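Local coordinates for protein proline-tRNA synthetase class II aaRS (Ybak RNA binding domain plus tRNA synthetase) (Cryptosporidium parvum, PDB 5XIO) that probably catalyses the ATP-dependent attachment of L-proline to tRNA(Pro), and binds halofuginone and an ATP analogue in this complex, at residues Ile407-Thr412 with Met425-Trp430. Residues are numbered along the deposited sequence; the frame is centred on the assembly and turned at random.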
ATOM      1  N   ILE A 407      -5.436  28.333 -24.176  1.00 37.59           N
ATOM      2  CA  ILE A 407      -4.019  28.774 -24.342  1.00 41.22           C
ATOM      3  C   ILE A 407      -3.897  29.852 -25.391  1.00 40.24           C
ATOM      4  O   ILE A 407      -4.151  29.605 -26.566  1.00 49.43           O
ATOM      5  CB  ILE A 407      -3.067  27.613 -24.681  1.00 41.25           C
ATOM      6  CG1 ILE A 407      -2.930  26.658 -23.489  1.00 42.29           C
ATOM      7  CG2 ILE A 407      -1.700  28.145 -25.080  1.00 42.76           C
ATOM      8  CD1 ILE A 407      -2.625  25.207 -23.868  1.00 42.69           C
ATOM      9  N   ILE A 408      -3.477  31.045 -24.974  1.00 41.30           N
ATOM     10  CA  ILE A 408      -3.428  32.192 -25.876  1.00 38.08           C
ATOM     11  C   ILE A 408      -2.036  32.721 -26.118  1.00 36.05           C
ATOM     12  O   ILE A 408      -1.321  33.095 -25.217  1.00 35.68           O
ATOM     13  CB  ILE A 408      -4.357  33.296 -25.382  1.00 43.28           C
ATOM     14  CG1 ILE A 408      -5.824  32.764 -25.451  1.00 45.69           C
ATOM     15  CG2 ILE A 408      -4.105  34.590 -26.182  1.00 42.73           C
ATOM     16  CD1 ILE A 408      -6.849  33.809 -25.847  1.00 51.02           C
ATOM     17  N   ARG A 409      -1.638  32.750 -27.374  1.00 39.38           N
ATOM     18  CA  ARG A 409      -0.371  33.328 -27.715  1.00 41.36           C
ATOM     19  C   ARG A 409      -0.398  34.865 -27.635  1.00 41.73           C
ATOM     20  O   ARG A 409      -1.287  35.519 -28.187  1.00 46.47           O
ATOM     21  CB  ARG A 409       0.075  32.884 -29.086  1.00 41.29           C
ATOM     22  CG  ARG A 409       1.460  33.429 -29.435  1.00 41.35           C
ATOM     23  CD  ARG A 409       1.589  33.538 -30.942  1.00 43.28           C
ATOM     24  NE  ARG A 409       2.943  33.903 -31.322  1.00 51.78           N
ATOM     25  CZ  ARG A 409       3.541  33.541 -32.461  1.00 54.57           C
ATOM     26  NH1 ARG A 409       2.891  32.802 -33.374  1.00 51.63           N
ATOM     27  NH2 ARG A 409       4.807  33.918 -32.677  1.00 55.04           N
ATOM     28  N   VAL A 410       0.595  35.403 -26.928  1.00 45.01           N
ATOM     29  CA  VAL A 410       0.857  36.824 -26.784  1.00 46.60           C
ATOM     30  C   VAL A 410       2.338  37.077 -27.097  1.00 49.24           C
ATOM     31  O   VAL A 410       3.188  36.240 -26.787  1.00 60.84           O
ATOM     32  CB  VAL A 410       0.552  37.245 -25.346  1.00 49.04           C
ATOM     33  CG1 VAL A 410       0.721  38.729 -25.185  1.00 62.19           C
ATOM     34  CG2 VAL A 410      -0.875  36.915 -25.008  1.00 52.08           C
ATOM     35  N   ASP A 411       2.660  38.196 -27.729  1.00 48.60           N
ATOM     36  CA  ASP A 411       4.071  38.549 -27.989  1.00 51.53           C
ATOM     37  C   ASP A 411       4.555  39.781 -27.265  1.00 45.45           C
ATOM     38  O   ASP A 411       5.710  40.118 -27.397  1.00 48.73           O
ATOM     39  CB  ASP A 411       4.357  38.662 -29.484  1.00 51.61           C
ATOM     40  CG  ASP A 411       3.892  37.429 -30.229  1.00 57.52           C
ATOM     41  OD1 ASP A 411       2.685  37.347 -30.489  1.00 58.16           O
ATOM     42  OD2 ASP A 411       4.700  36.514 -30.513  1.00 70.27           O
ATOM     43  N   THR A 412       3.686  40.432 -26.493  1.00 43.63           N
ATOM     44  CA  THR A 412       4.092  41.540 -25.608  1.00 47.19           C
ATOM     45  C   THR A 412       3.197  41.644 -24.378  1.00 48.70           C
ATOM     46  O   THR A 412       2.086  41.122 -24.349  1.00 49.50           O
ATOM     47  CB  THR A 412       3.959  42.928 -26.268  1.00 41.04           C
ATOM     48  OG1 THR A 412       2.577  43.275 -26.322  1.00 43.96           O
ATOM     49  CG2 THR A 412       4.530  42.960 -27.657  1.00 38.84           C
ATOM     50  N   MET A 425      -4.318  30.804 -19.925  1.00 35.85           N
ATOM     51  CA  MET A 425      -2.897  30.640 -19.805  1.00 30.26           C
ATOM     52  C   MET A 425      -2.340  31.380 -20.952  1.00 32.65           C
ATOM     53  O   MET A 425      -3.029  31.614 -21.908  1.00 32.15           O
ATOM     54  CB  MET A 425      -2.513  29.193 -19.967  1.00 32.56           C
ATOM     55  CG  MET A 425      -3.019  28.311 -18.858  1.00 38.13           C
ATOM     56  SD  MET A 425      -2.198  26.717 -18.654  1.00 40.52           S
ATOM     57  CE  MET A 425      -3.192  25.679 -19.755  1.00 40.27           C
ATOM     58  N   VAL A 426      -1.053  31.679 -20.878  1.00 33.02           N
ATOM     59  CA  VAL A 426      -0.419  32.478 -21.832  1.00 32.44           C
ATOM     60  C   VAL A 426       0.775  31.707 -22.417  1.00 33.75           C
ATOM     61  O   VAL A 426       1.596  31.128 -21.673  1.00 32.73           O
ATOM     62  CB  VAL A 426      -0.002  33.801 -21.154  1.00 34.12           C
ATOM     63  CG1 VAL A 426       1.249  34.388 -21.773  1.00 37.07           C
ATOM     64  CG2 VAL A 426      -1.107  34.809 -21.269  1.00 34.69           C
ATOM     65  N   ILE A 427       0.902  31.715 -23.748  1.00 32.41           N
ATOM     66  CA  ILE A 427       2.144  31.245 -24.322  1.00 36.14           C
ATOM     67  C   ILE A 427       2.854  32.443 -24.931  1.00 36.17           C
ATOM     68  O   ILE A 427       2.253  33.215 -25.632  1.00 40.09           O
ATOM     69  CB  ILE A 427       1.977  30.010 -25.231  1.00 37.77           C
ATOM     70  CG1 ILE A 427       3.353  29.474 -25.609  1.00 40.31           C
ATOM     71  CG2 ILE A 427       1.090  30.314 -26.439  1.00 40.76           C
ATOM     72  CD1 ILE A 427       3.372  28.014 -25.984  1.00 43.75           C
ATOM     73  N   ALA A 428       4.124  32.625 -24.581  1.00 33.64           N
ATOM     74  CA  ALA A 428       4.834  33.844 -24.895  1.00 36.29           C
ATOM     75  C   ALA A 428       6.348  33.563 -25.063  1.00 35.30           C
ATOM     76  O   ALA A 428       6.904  32.724 -24.361  1.00 37.69           O
ATOM     77  CB  ALA A 428       4.578  34.883 -23.811  1.00 35.92           C
ATOM     78  N   PRO A 429       7.011  34.247 -26.008  1.00 31.68           N
ATOM     79  CA  PRO A 429       8.451  34.061 -26.149  1.00 34.01           C
ATOM     80  C   PRO A 429       9.130  34.733 -24.937  1.00 34.25           C
ATOM     81  O   PRO A 429       8.590  35.724 -24.432  1.00 30.86           O
ATOM     82  CB  PRO A 429       8.755  34.817 -27.423  1.00 35.78           C
ATOM     83  CG  PRO A 429       7.729  35.913 -27.488  1.00 31.58           C
ATOM     84  CD  PRO A 429       6.524  35.409 -26.770  1.00 32.00           C
ATOM     85  N   TRP A 430      10.234  34.176 -24.450  1.00 31.57           N
ATOM     86  CA  TRP A 430      10.744  34.517 -23.137  1.00 30.65           C
ATOM     87  C   TRP A 430      12.228  34.219 -23.063  1.00 37.95           C
ATOM     88  O   TRP A 430      12.734  33.307 -23.693  1.00 37.71           O
ATOM     89  CB  TRP A 430      10.027  33.697 -22.074  1.00 33.82           C
ATOM     90  CG  TRP A 430      10.355  34.117 -20.650  1.00 34.86           C
ATOM     91  CD1 TRP A 430      10.426  35.372 -20.198  1.00 33.27           C
ATOM     92  CD2 TRP A 430      10.678  33.272 -19.530  1.00 32.89           C
ATOM     93  NE1 TRP A 430      10.797  35.385 -18.887  1.00 36.13           N
ATOM     94  CE2 TRP A 430      10.953  34.104 -18.453  1.00 34.71           C
ATOM     95  CE3 TRP A 430      10.751  31.907 -19.342  1.00 32.02           C
ATOM     96  CZ2 TRP A 430      11.277  33.622 -17.200  1.00 36.87           C
ATOM     97  CZ3 TRP A 430      11.051  31.429 -18.084  1.00 32.13           C
ATOM     98  CH2 TRP A 430      11.343  32.275 -17.045  1.00 31.57           C
TER
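Met425 opens the pairing with Ile407: its CE lies 3.9 Å from CG1 of Ile407, brought back across that side chain by the bend at chi3 (-89°), while its carbonyl accepts N-H from Ile408 (N to O 3.2 Å). Val426 turns to the other side of the sheet with Ile408, and its CG2 loosely meets CG2 of Val410. Ile427 makes two of the three bonds. Its N donates to O of Ile408 at 3.0 Å, approaching from above the carbonyl plane, and its O receives N-H from Val410 at 3.0 Å, almost straight (169° at the hydrogen). With CG1 anti to the backbone N (chi1 -171°), its CG2 is left between N and the carbonyl carbon, 3.8 Å from both CG2 of Ile407 and CB of Arg409. Ala428 bonds through its backbone to Thr492 of antiparallel strand 490-495, on the other edge. The next parallel bond would need N-H of Pro429 for O of Val410; CD sits there instead, at 3.4 Å, and the chain runs on to zinc ligand Cys431. Past the last bridge, Arg409 with Ile427, Asp411 reaches back: its OD2 takes NE of Arg409 at 3.2 Å, tilted from the guanidinium plane. Helix 416-421 lies in the connection between the strands. Backbone bonds thus fix the parallel register up to Ile427, proline cannot extend it, apolar packing is mainly on the Ile407, Met425 and Ile427 face, and the exposed charges pair with each other.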